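Local atomic coordinates of oxidoreductase, 2OG-Fe oxygenase family protein, putative, expressed (Oryza sativa subsp. japonica, PDB entry 5XOI), a protein that probably acts as an iron(II)- and 2-oxoglutarate-dependent dioxygenase of the AlkB family, the chain described being its oxygenase domain. Residues 188-191 with 196-199; 9-14 with 113-118; 136-141 with 170-175; 90-95 with 156-161. One frame throughout, in Å; residues are numbered along the deposited sequence.

Contact 1. Residues 188-191 with 196-199; sequences LIFG and LIFH. With MN (manganese (II) ion), chain C.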
loop_
_atom_site.group_PDB
_atom_site.type_symbol
_atom_site.label_atom_id
_atom_site.label_comp_id
_atom_site.label_asym_id
_atom_site.label_seq_id
_atom_site.Cartn_x
_atom_site.Cartn_y
_atom_site.Cartn_z
ATOM N N LEU A 188 2.295 -4.421 4.822
ATOM C CA LEU A 188 1.345 -5.491 4.546
ATOM C C LEU A 188 1.597 -6.004 3.136
ATOM O O LEU A 188 1.797 -5.207 2.215
ATOM C CB LEU A 188 -0.096 -4.979 4.663
ATOM C CG LEU A 188 -1.180 -5.968 4.251
ATOM C CD1 LEU A 188 -1.265 -7.101 5.265
ATOM C CD2 LEU A 188 -2.525 -5.254 4.140
ATOM N N ILE A 189 1.606 -7.326 2.965
ATOM C CA ILE A 189 1.782 -7.946 1.653
ATOM C C ILE A 189 0.605 -8.876 1.410
ATOM O O ILE A 189 0.275 -9.685 2.275
ATOM C CB ILE A 189 3.107 -8.728 1.559
ATOM C CG1 ILE A 189 4.291 -7.815 1.874
ATOM C CG2 ILE A 189 3.256 -9.323 0.150
ATOM C CD1 ILE A 189 5.636 -8.466 1.684
ATOM N N PHE A 190 -0.039 -8.759 0.245
ATOM C CA PHE A 190 -0.986 -9.785 -0.178
ATOM C C PHE A 190 -0.690 -10.223 -1.611
ATOM O O PHE A 190 -0.653 -9.401 -2.533
ATOM C CB PHE A 190 -2.467 -9.366 0.006
ATOM C CG PHE A 190 -2.857 -7.976 -0.495
ATOM C CD1 PHE A 190 -2.627 -6.837 0.277
ATOM C CD2 PHE A 190 -3.594 -7.835 -1.669
ATOM C CE1 PHE A 190 -3.049 -5.576 -0.153
ATOM C CE2 PHE A 190 -4.021 -6.584 -2.105
ATOM C CZ PHE A 190 -3.740 -5.449 -1.352
ATOM N N GLY A 191 -0.449 -11.521 -1.784
ATOM C CA GLY A 191 -0.217 -12.092 -3.097
ATOM C C GLY A 191 -0.685 -13.533 -3.122
ATOM O O GLY A 191 -1.352 -13.983 -2.182
ATOM N N LEU A 196 -6.305 -11.076 -4.888
ATOM C CA LEU A 196 -7.525 -10.401 -5.308
ATOM C C LEU A 196 -8.503 -10.175 -4.151
ATOM O O LEU A 196 -9.711 -10.070 -4.373
ATOM C CB LEU A 196 -8.191 -11.188 -6.437
ATOM C CG LEU A 196 -7.450 -11.041 -7.772
ATOM C CD1 LEU A 196 -8.179 -11.771 -8.899
ATOM C CD2 LEU A 196 -7.286 -9.559 -8.107
ATOM N N ILE A 197 -8.006 -10.078 -2.915
ATOM C CA ILE A 197 -8.906 -9.769 -1.810
ATOM C C ILE A 197 -9.562 -8.416 -2.045
ATOM O O ILE A 197 -8.956 -7.482 -2.590
ATOM C CB ILE A 197 -8.178 -9.791 -0.453
ATOM C CG1 ILE A 197 -6.945 -8.869 -0.472
ATOM C CG2 ILE A 197 -7.833 -11.225 -0.064
ATOM C CD1 ILE A 197 -6.344 -8.611 0.921
ATOM N N PHE A 198 -10.821 -8.314 -1.651
ATOM C CA PHE A 198 -11.439 -7.010 -1.480
ATOM C C PHE A 198 -10.861 -6.353 -0.229
ATOM O O PHE A 198 -10.664 -7.006 0.794
ATOM C CB PHE A 198 -12.958 -7.148 -1.351
ATOM C CG PHE A 198 -13.674 -7.361 -2.663
ATOM C CD1 PHE A 198 -13.788 -8.639 -3.204
ATOM C CD2 PHE A 198 -14.251 -6.296 -3.343
ATOM C CE1 PHE A 198 -14.446 -8.849 -4.408
ATOM C CE2 PHE A 198 -14.920 -6.495 -4.562
ATOM C CZ PHE A 198 -15.016 -7.767 -5.093
ATOM N N HIS A 199 -10.593 -5.054 -0.295
ATOM C CA HIS A 199 -9.927 -4.417 0.839
ATOM C C HIS A 199 -10.185 -2.918 0.800
ATOM O O HIS A 199 -10.613 -2.358 -0.215
ATOM C CB HIS A 199 -8.416 -4.701 0.846
ATOM C CG HIS A 199 -7.729 -4.260 -0.404
ATOM N ND1 HIS A 199 -7.743 -5.012 -1.561
ATOM C CD2 HIS A 199 -7.071 -3.116 -0.701
ATOM C CE1 HIS A 199 -7.099 -4.358 -2.509
ATOM N NE2 HIS A 199 -6.690 -3.202 -2.015
HETATM MN MN MN C . -6.144 -1.419 -3.203
HETATM O O HOH W 1 -3.890 -1.779 -2.751
#

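Contact 2. Residues 9-14 with 113-118; sequences LRPGMV and DVEELP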
loop_
_atom_site.group_PDB
_atom_site.type_symbol
_atom_site.label_atom_id
_atom_site.label_comp_id
_atom_site.label_asym_id
_atom_site.label_seq_id
_atom_site.Cartn_x
_atom_site.Cartn_y
_atom_site.Cartn_z
ATOM N N LEU A 9 -2.072 -13.607 8.057
ATOM C CA LEU A 9 -3.485 -13.249 8.063
ATOM C C LEU A 9 -4.348 -14.224 7.277
ATOM O O LEU A 9 -5.512 -14.433 7.630
ATOM C CB LEU A 9 -3.680 -11.840 7.493
ATOM C CG LEU A 9 -2.991 -10.687 8.226
ATOM C CD1 LEU A 9 -3.552 -9.370 7.719
ATOM C CD2 LEU A 9 -3.165 -10.811 9.726
ATOM N N ARG A 10 -3.801 -14.804 6.222
ATOM C CA ARG A 10 -4.450 -15.791 5.377
ATOM C C ARG A 10 -3.430 -16.192 4.320
ATOM O O ARG A 10 -2.367 -15.554 4.221
ATOM C CB ARG A 10 -5.733 -15.244 4.741
ATOM C CG ARG A 10 -5.718 -13.808 4.329
ATOM C CD ARG A 10 -7.081 -13.470 3.741
ATOM N NE ARG A 10 -7.212 -14.037 2.400
ATOM C CZ ARG A 10 -8.365 -14.170 1.751
ATOM N NH1 ARG A 10 -9.498 -13.768 2.318
ATOM N NH2 ARG A 10 -8.380 -14.702 0.535
ATOM N N PRO A 11 -3.688 -17.234 3.526
ATOM C CA PRO A 11 -2.661 -17.683 2.579
ATOM C C PRO A 11 -2.179 -16.561 1.663
ATOM O O PRO A 11 -2.964 -15.886 0.986
ATOM C CB PRO A 11 -3.365 -18.815 1.823
ATOM C CG PRO A 11 -4.300 -19.387 2.830
ATOM C CD PRO A 11 -4.806 -18.201 3.608
ATOM N N GLY A 12 -0.867 -16.328 1.690
ATOM C CA GLY A 12 -0.258 -15.281 0.893
ATOM C C GLY A 12 -0.473 -13.879 1.410
ATOM O O GLY A 12 -0.276 -12.920 0.661
ATOM N N MET A 13 -0.856 -13.721 2.680
ATOM C CA MET A 13 -1.088 -12.401 3.262
ATOM C C MET A 13 -0.355 -12.301 4.592
ATOM O O MET A 13 -0.736 -12.952 5.570
ATOM C CB MET A 13 -2.582 -12.135 3.442
ATOM C CG MET A 13 -2.899 -10.718 3.881
ATOM S SD MET A 13 -4.670 -10.452 3.845
ATOM C CE MET A 13 -4.745 -8.680 4.132
ATOM N N VAL A 14 0.681 -11.469 4.625
ATOM C CA VAL A 14 1.580 -11.346 5.762
ATOM C C VAL A 14 1.629 -9.881 6.169
ATOM O O VAL A 14 1.817 -9.004 5.320
ATOM C CB VAL A 14 2.987 -11.857 5.414
ATOM C CG1 VAL A 14 3.970 -11.552 6.537
ATOM C CG2 VAL A 14 2.934 -13.353 5.138
ATOM N N ASP A 113 1.196 -27.661 1.804
ATOM C CA ASP A 113 2.250 -27.136 0.952
ATOM C C ASP A 113 2.983 -25.989 1.647
ATOM O O ASP A 113 2.430 -25.282 2.491
ATOM C CB ASP A 113 1.675 -26.632 -0.371
ATOM C CG ASP A 113 1.029 -27.733 -1.190
ATOM O OD1 ASP A 113 1.125 -28.911 -0.791
ATOM O OD2 ASP A 113 0.420 -27.408 -2.235
ATOM N N VAL A 114 4.247 -25.812 1.273
ATOM C CA VAL A 114 5.027 -24.647 1.682
ATOM C C VAL A 114 4.530 -23.426 0.920
ATOM O O VAL A 114 4.448 -23.445 -0.316
ATOM C CB VAL A 114 6.523 -24.884 1.415
ATOM C CG1 VAL A 114 7.349 -23.668 1.823
ATOM C CG2 VAL A 114 7.001 -26.148 2.116
ATOM N N GLU A 115 4.215 -22.354 1.643
ATOM C CA GLU A 115 3.788 -21.120 0.998
ATOM C C GLU A 115 4.991 -20.254 0.646
ATOM O O GLU A 115 6.014 -20.257 1.334
ATOM C CB GLU A 115 2.838 -20.325 1.893
ATOM C CG GLU A 115 1.420 -20.846 1.942
ATOM C CD GLU A 115 0.508 -19.920 2.734
ATOM O OE1 GLU A 115 0.627 -18.683 2.575
ATOM O OE2 GLU A 115 -0.316 -20.422 3.523
ATOM N N GLU A 116 4.848 -19.500 -0.434
ATOM C CA GLU A 116 5.922 -18.645 -0.915
ATOM C C GLU A 116 5.319 -17.552 -1.781
ATOM O O GLU A 116 4.584 -17.848 -2.726
ATOM C CB GLU A 116 6.940 -19.454 -1.718
ATOM C CG GLU A 116 8.265 -18.751 -1.912
ATOM C CD GLU A 116 9.297 -19.661 -2.570
ATOM O OE1 GLU A 116 8.905 -20.625 -3.255
ATOM O OE2 GLU A 116 10.503 -19.427 -2.371
ATOM N N LEU A 117 5.632 -16.305 -1.458
ATOM C CA LEU A 117 5.165 -15.191 -2.276
ATOM C C LEU A 117 6.072 -15.012 -3.490
ATOM O O LEU A 117 7.295 -15.095 -3.363
ATOM C CB LEU A 117 5.163 -13.914 -1.453
ATOM C CG LEU A 117 4.057 -13.801 -0.408
ATOM C CD1 LEU A 117 4.520 -12.880 0.708
ATOM C CD2 LEU A 117 2.763 -13.299 -1.043
ATOM N N PRO A 118 5.511 -14.756 -4.669
ATOM C CA PRO A 118 6.344 -14.484 -5.847
ATOM C C PRO A 118 7.147 -13.210 -5.654
ATOM O O PRO A 118 6.753 -12.323 -4.877
ATOM C CB PRO A 118 5.318 -14.327 -6.983
ATOM C CG PRO A 118 4.045 -14.923 -6.459
ATOM C CD PRO A 118 4.072 -14.698 -4.975
#

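Contact 3. Residues 136-141 with 170-175; sequences LGLHQD and DVNDVD. With MN (manganese (II) ion), chain C.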
loop_
_atom_site.group_PDB
_atom_site.type_symbol
_atom_site.label_atom_id
_atom_site.label_comp_id
_atom_site.label_asym_id
_atom_site.label_seq_id
_atom_site.Cartn_x
_atom_site.Cartn_y
_atom_site.Cartn_z
ATOM N N LEU A 136 -11.514 4.712 2.358
ATOM C CA LEU A 136 -11.419 4.160 1.003
ATOM C C LEU A 136 -12.233 2.877 1.002
ATOM O O LEU A 136 -11.945 1.977 1.796
ATOM C CB LEU A 136 -9.967 3.885 0.598
ATOM C CG LEU A 136 -9.744 3.229 -0.770
ATOM C CD1 LEU A 136 -10.270 4.125 -1.913
ATOM C CD2 LEU A 136 -8.274 2.827 -1.005
ATOM N N GLY A 137 -13.233 2.788 0.117
ATOM C CA GLY A 137 -14.168 1.674 0.146
ATOM C C GLY A 137 -13.574 0.365 -0.352
ATOM O O GLY A 137 -12.509 0.311 -0.957
ATOM N N LEU A 138 -14.292 -0.731 -0.074
ATOM C CA LEU A 138 -13.828 -2.053 -0.503
ATOM C C LEU A 138 -13.656 -2.123 -2.019
ATOM O O LEU A 138 -14.529 -1.707 -2.782
ATOM C CB LEU A 138 -14.812 -3.140 -0.047
ATOM C CG LEU A 138 -14.918 -3.337 1.463
ATOM C CD1 LEU A 138 -15.916 -4.439 1.755
ATOM C CD2 LEU A 138 -13.545 -3.695 2.044
ATOM N N HIS A 139 -12.532 -2.696 -2.453
ATOM C CA HIS A 139 -12.234 -2.858 -3.869
ATOM C C HIS A 139 -11.166 -3.936 -4.017
ATOM O O HIS A 139 -10.449 -4.268 -3.068
ATOM C CB HIS A 139 -11.711 -1.559 -4.484
ATOM C CG HIS A 139 -10.396 -1.157 -3.906
ATOM N ND1 HIS A 139 -10.289 -0.513 -2.689
ATOM C CD2 HIS A 139 -9.131 -1.386 -4.326
ATOM C CE1 HIS A 139 -9.011 -0.329 -2.407
ATOM N NE2 HIS A 139 -8.289 -0.852 -3.378
ATOM N N GLN A 140 -11.056 -4.454 -5.231
ATOM C CA GLN A 140 -9.964 -5.329 -5.638
ATOM C C GLN A 140 -8.915 -4.532 -6.410
ATOM O O GLN A 140 -9.244 -3.611 -7.155
ATOM C CB GLN A 140 -10.493 -6.458 -6.527
ATOM C CG GLN A 140 -11.389 -7.456 -5.815
ATOM C CD GLN A 140 -11.923 -8.506 -6.769
ATOM O OE1 GLN A 140 -12.588 -8.176 -7.766
ATOM N NE2 GLN A 140 -11.623 -9.773 -6.489
ATOM N N ASP A 141 -7.644 -4.908 -6.241
ATOM C CA ASP A 141 -6.576 -4.373 -7.091
ATOM C C ASP A 141 -6.585 -5.213 -8.359
ATOM O O ASP A 141 -5.871 -6.208 -8.482
ATOM C CB ASP A 141 -5.223 -4.430 -6.392
ATOM C CG ASP A 141 -5.072 -3.365 -5.309
ATOM O OD1 ASP A 141 -6.008 -2.558 -5.083
ATOM O OD2 ASP A 141 -3.996 -3.338 -4.682
ATOM N N ASP A 170 -13.246 -11.637 0.998
ATOM C CA ASP A 170 -13.376 -12.219 -0.328
ATOM C C ASP A 170 -14.455 -11.559 -1.176
ATOM O O ASP A 170 -14.542 -11.862 -2.372
ATOM C CB ASP A 170 -13.690 -13.710 -0.223
ATOM C CG ASP A 170 -12.580 -14.487 0.444
ATOM O OD1 ASP A 170 -11.410 -14.290 0.068
ATOM O OD2 ASP A 170 -12.885 -15.279 1.347
ATOM N N VAL A 171 -15.280 -10.685 -0.593
ATOM C CA VAL A 171 -16.441 -10.128 -1.284
ATOM C C VAL A 171 -16.591 -8.650 -0.943
ATOM O O VAL A 171 -16.003 -8.134 0.012
ATOM C CB VAL A 171 -17.759 -10.874 -0.950
ATOM C CG1 VAL A 171 -17.724 -12.300 -1.453
ATOM C CG2 VAL A 171 -18.068 -10.793 0.545
ATOM N N ASN A 172 -17.423 -7.974 -1.733
ATOM C CA ASN A 172 -17.721 -6.554 -1.545
ATOM C C ASN A 172 -18.886 -6.386 -0.562
ATOM O O ASN A 172 -19.987 -5.938 -0.901
ATOM C CB ASN A 172 -18.024 -5.921 -2.896
ATOM C CG ASN A 172 -18.355 -4.456 -2.795
ATOM O OD1 ASN A 172 -17.859 -3.749 -1.917
ATOM N ND2 ASN A 172 -19.196 -3.986 -3.707
ATOM N N ASP A 173 -18.610 -6.740 0.695
ATOM C CA ASP A 173 -19.610 -6.652 1.759
ATOM C C ASP A 173 -18.870 -6.621 3.091
ATOM O O ASP A 173 -18.278 -7.631 3.488
ATOM C CB ASP A 173 -20.572 -7.839 1.695
ATOM C CG ASP A 173 -21.755 -7.702 2.668
ATOM O OD1 ASP A 173 -21.663 -6.902 3.630
ATOM O OD2 ASP A 173 -22.789 -8.393 2.466
ATOM N N VAL A 174 -18.933 -5.481 3.785
ATOM C CA VAL A 174 -18.239 -5.315 5.060
ATOM C C VAL A 174 -18.677 -6.346 6.091
ATOM O O VAL A 174 -17.907 -6.667 7.011
ATOM C CB VAL A 174 -18.446 -3.877 5.590
ATOM C CG1 VAL A 174 -19.859 -3.687 6.076
ATOM C CG2 VAL A 174 -17.479 -3.584 6.727
ATOM N N ASP A 175 -19.895 -6.883 5.967
ATOM C CA ASP A 175 -20.345 -7.894 6.919
ATOM C C ASP A 175 -19.507 -9.157 6.838
ATOM O O ASP A 175 -19.516 -9.956 7.782
ATOM C CB ASP A 175 -21.812 -8.259 6.696
ATOM C CG ASP A 175 -22.767 -7.160 7.142
ATOM O OD1 ASP A 175 -22.392 -6.296 7.969
ATOM O OD2 ASP A 175 -23.906 -7.159 6.656
HETATM MN MN MN C . -6.144 -1.419 -3.203
HETATM O O HOH W 2 -17.136 -1.158 -2.581
HETATM O O HOH W 1 -3.890 -1.779 -2.751
#

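Contact 4. Residues 90-95 with 156-161; sequences SKIVKD and VSFSLG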
loop_
_atom_site.group_PDB
_atom_site.type_symbol
_atom_site.label_atom_id
_atom_site.label_comp_id
_atom_site.label_asym_id
_atom_site.label_seq_id
_atom_site.Cartn_x
_atom_site.Cartn_y
_atom_site.Cartn_z
ATOM N N SER A 90 12.138 0.520 -3.590
ATOM C CA SER A 90 12.154 -0.820 -4.174
ATOM C C SER A 90 12.959 -1.788 -3.319
ATOM O O SER A 90 12.588 -2.958 -3.190
ATOM C CB SER A 90 12.727 -0.779 -5.595
ATOM O OG SER A 90 11.862 -0.095 -6.484
ATOM N N LYS A 91 14.063 -1.314 -2.730
ATOM C CA LYS A 91 14.875 -2.161 -1.851
ATOM C C LYS A 91 14.074 -2.640 -0.646
ATOM O O LYS A 91 14.115 -3.825 -0.284
ATOM C CB LYS A 91 16.110 -1.388 -1.395
ATOM C CG LYS A 91 16.949 -2.068 -0.312
ATOM C CD LYS A 91 17.167 -1.142 0.898
ATOM C CE LYS A 91 17.634 -1.903 2.140
ATOM N NZ LYS A 91 18.013 -0.994 3.262
ATOM N N ILE A 92 13.351 -1.721 -0.000
ATOM C CA ILE A 92 12.560 -2.078 1.171
ATOM C C ILE A 92 11.465 -3.066 0.794
ATOM O O ILE A 92 11.191 -4.014 1.533
ATOM C CB ILE A 92 11.969 -0.819 1.833
ATOM C CG1 ILE A 92 13.090 0.096 2.347
ATOM C CG2 ILE A 92 11.048 -1.216 2.980
ATOM C CD1 ILE A 92 12.596 1.440 2.876
ATOM N N VAL A 93 10.837 -2.870 -0.374
ATOM C CA VAL A 93 9.808 -3.797 -0.845
ATOM C C VAL A 93 10.374 -5.211 -0.978
ATOM O O VAL A 93 9.769 -6.194 -0.532
ATOM C CB VAL A 93 9.221 -3.306 -2.183
ATOM C CG1 VAL A 93 8.448 -4.424 -2.865
ATOM C CG2 VAL A 93 8.302 -2.086 -1.955
ATOM N N LYS A 94 11.533 -5.330 -1.610
ATOM C CA LYS A 94 12.134 -6.648 -1.805
ATOM C C LYS A 94 12.552 -7.273 -0.481
ATOM O O LYS A 94 12.444 -8.497 -0.304
ATOM C CB LYS A 94 13.324 -6.532 -2.757
ATOM C CG LYS A 94 12.907 -6.401 -4.212
ATOM C CD LYS A 94 14.060 -5.946 -5.084
ATOM C CE LYS A 94 13.570 -5.299 -6.375
ATOM N NZ LYS A 94 12.874 -6.279 -7.248
ATOM N N ASP A 95 13.045 -6.456 0.457
ATOM C CA ASP A 95 13.363 -6.956 1.795
ATOM C C ASP A 95 12.114 -7.476 2.501
ATOM O O ASP A 95 12.161 -8.500 3.197
ATOM C CB ASP A 95 14.006 -5.847 2.639
ATOM C CG ASP A 95 15.437 -5.531 2.220
ATOM O OD1 ASP A 95 16.028 -6.283 1.422
ATOM O OD2 ASP A 95 15.971 -4.511 2.700
ATOM N N VAL A 156 2.414 -4.794 -2.168
ATOM C CA VAL A 156 3.194 -4.475 -0.962
ATOM C C VAL A 156 2.838 -3.060 -0.531
ATOM O O VAL A 156 3.030 -2.115 -1.301
ATOM C CB VAL A 156 4.704 -4.598 -1.202
ATOM C CG1 VAL A 156 5.480 -4.177 0.045
ATOM C CG2 VAL A 156 5.070 -6.029 -1.613
ATOM N N SER A 157 2.368 -2.907 0.710
ATOM C CA SER A 157 1.782 -1.652 1.184
ATOM C C SER A 157 2.506 -1.148 2.430
ATOM O O SER A 157 2.554 -1.850 3.447
ATOM C CB SER A 157 0.292 -1.853 1.485
ATOM O OG SER A 157 -0.235 -0.816 2.287
ATOM N N PHE A 158 3.035 0.082 2.358
ATOM C CA PHE A 158 3.651 0.770 3.496
ATOM C C PHE A 158 2.608 1.628 4.200
ATOM O O PHE A 158 1.810 2.297 3.543
ATOM C CB PHE A 158 4.773 1.729 3.065
ATOM C CG PHE A 158 5.968 1.093 2.394
ATOM C CD1 PHE A 158 6.106 -0.276 2.269
ATOM C CD2 PHE A 158 6.980 1.917 1.911
ATOM C CE1 PHE A 158 7.229 -0.818 1.658
ATOM C CE2 PHE A 158 8.100 1.392 1.305
ATOM C CZ PHE A 158 8.229 0.018 1.171
ATOM N N SER A 159 2.673 1.681 5.533
ATOM C CA SER A 159 1.791 2.534 6.325
ATOM C C SER A 159 2.637 3.474 7.175
ATOM O O SER A 159 3.592 3.035 7.818
ATOM C CB SER A 159 0.862 1.708 7.229
ATOM O OG SER A 159 -0.117 1.007 6.479
ATOM N N LEU A 160 2.289 4.765 7.182
ATOM C CA LEU A 160 3.021 5.739 7.987
ATOM C C LEU A 160 2.057 6.774 8.544
ATOM O O LEU A 160 1.115 7.184 7.863
ATOM C CB LEU A 160 4.121 6.453 7.179
ATOM C CG LEU A 160 5.221 5.613 6.517
ATOM C CD1 LEU A 160 4.778 5.101 5.157
ATOM C CD2 LEU A 160 6.484 6.437 6.372
ATOM N N GLY A 161 2.315 7.214 9.778
ATOM C CA GLY A 161 1.469 8.228 10.389
ATOM C C GLY A 161 0.382 7.633 11.261
ATOM O O GLY A 161 0.629 6.683 12.007
#

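Contact 1. Residues 188-191 with 196-199
In the metal site of the double-stranded beta-helix core, Phe-190 at the end of strand 187-190 meets His-199, a ligand of the two-histidine, one-carboxylate facial triad, and Ile-197 just before it. The pair of rings is T-shaped: the CZ end of Phe-190 points at one face of the imidazole, with centroids 4.8 Å apart and planes at 57°. A flat apolar ring suits this buried place, because its edge can lie against the imidazole face while its own face takes Ile-197 CD1. That methyl makes a CH-pi contact, 4.0 Å from the centroid and offset toward the rim, while Ile-197 CG1 packs 3.7 Å from Phe-190 CD2.

Both imidazole nitrogens of His-199 are used. CG lies between its backbone N and carbonyl carbon (chi1 58°), which lets ND1 reach back and donate to Ile-197 O. That oxygen is in the imidazole plane, although ND1 stands above the carbonyl plane. The bond would hold the ring's rotation and leaves NE2 to the manganese, which, held also by His-139 and Asp-141, sits where iron(II) is predicted to bind. His-199 NE2 lies 2.2 Å from the ion, which also carries a water.

Contact 2. Residues 9-14 with 113-118
Pro-11 and Gly-12 form the two corners of a type II beta turn from Arg-10 to Met-13, closed by a hydrogen bond of 2.8 Å from Met-13 N to Arg-10 O, and the irregular chain at Glu-115 to Leu-117 passes beside it. Each corner residue fits: the ring of proline holds phi near the -55° of the first corner, and glycine readily takes the positive phi of 75° at the second.

Glu-115 grips this bend through its carboxylate. OE1 accepts from Gly-12 N at 2.9 Å on its syn side, with the donor 33° out of the carboxylate plane. Extended beyond CG, the glutamate is long enough to bring its carboxylate to the turn. OE2 lies 3.8 Å from Pro-11 CB, and also forms a hydrogen bond with Tyr-8 OH.

The turn joins strands 6-10 and 13-16, an antiparallel hairpin at one margin of the large sheet, and Glu-115 belongs to the loop that follows helix 87-106. Further along that loop, Leu-117 meets the turn with one methyl: CD2 is 3.5 Å from Gly-12 O. This oxygen accepts from the backbone of Gly-191, and the apolar branch of Leu-117 suits a buried place beside Ile-189.

Contact 3. Residues 136-141 with 170-175
Leu-138 carries the apolar part of this surface contact, reaching from its strand into the loop made by Val-171 to Val-174. Its CD1 meets backbone more than side chains, lying 3.7 Å from Asp-173 N and 3.8 Å from Val-174 N, while CB faces Asn-172 OD1 at 3.6 Å. A flexible apolar leucine suits such packing against backbone, here beside Asn-172, the centre of an inverse gamma turn.

The polar link is a water bridge. One water donates to Leu-138 O at 2.7 Å and to Asn-172 OD1 at 2.8 Å. The short amide of asparagine brings its oxygen to the water while the backbone bends at the same residue. Within the loop, Asp-173 OD1 accepts from Asp-175 N, an Asx turn that leads into the 3-10 segment.

Metal bonds come from the HxD motif of this superfamily, His-139 to Asp-141, which supplies two of the three facial-triad ligands. Neighbouring strand residues alternate, so the CB of Leu-138 points toward the loop and that of His-139 away from it. His-139 ND1 donates to Gly-137 O almost straight, at 178°, with that oxygen in the ring plane, and NE2 binds manganese at 2.2 Å. Asp-141, two residues on in the following loop, adds OD1 at 2.2 Å, and its OD2 accepts from the metal-bound water.

Strand 134-139 is an outermost strand of the four-stranded sheet, beside strand 198-205, whose Phe-198 touches Asn-172; the loop joins strands 163-169 and 178-182, and Leu-167 of the former touches both Leu-138 and Val-174.

Contact 4. Residues 90-95 with 156-161
The Phe-158 ring is met obliquely, neither over a face nor at an edge, by one methyl each from Ile-92 and Val-93, and the ring of Phe-228 on the adjacent strand meets it with planes at about 55°. Its far end does the touching: CZ lies 3.6 Å from Ile-92 CG2 and 3.8 Å from Val-93 CG2. A chi1 of -63° sets CG beside the backbone N, and from there the long flat side chain reaches from the strand to the helix.

Val-93 serves two partners. CG2 meets Phe-158 and also approaches Val-156 CG1, while CG1 packs 3.9 Å from Val-156 CG2; the branching at CB lets so short a residue do both. Val-156 and Phe-158, two apart on the strand, present their side chains on the same side, whereas Ser-157 between them points away. On the helix, buried Ile-92 and Val-93 contrast with the exposed Lys-91 and Lys-94.

The axes of the short helical and strand segments pass 9.5 Å apart at an angle of 112°. Helix 87-106 thus lies across strand 155-161, an arrangement in keeping with the 2OG-oxygenase fold, where helices back the major sheet of the double-stranded beta-helix.

Contacts 1 and 3 share the manganese: the first supplies His-199, the second His-139 and Asp-141, and the backbone bond from His-199 N to His-139 O, 2.9 Å, ties their strands together. Their centres are 11 Å apart. Contact 2 joins contact 1 through the large sheet, Ile-189 N lying 2.9 Å from Val-14 O, and reaches contact 3 by a salt bridge of 3.0 Å between Arg-10 NH1 and Asp-170 OD1. Contact 4 adjoins contact 1 on the same sheet, with Ser-157 N 2.8 Å from Leu-188 O. The Val-156 side chain is about 11 Å from the ion, but those of Phe-158 and Val-156 are each about 8 Å from the side chains of 2-oxoglutarate-binding Arg-223 and Arg-229, respectively.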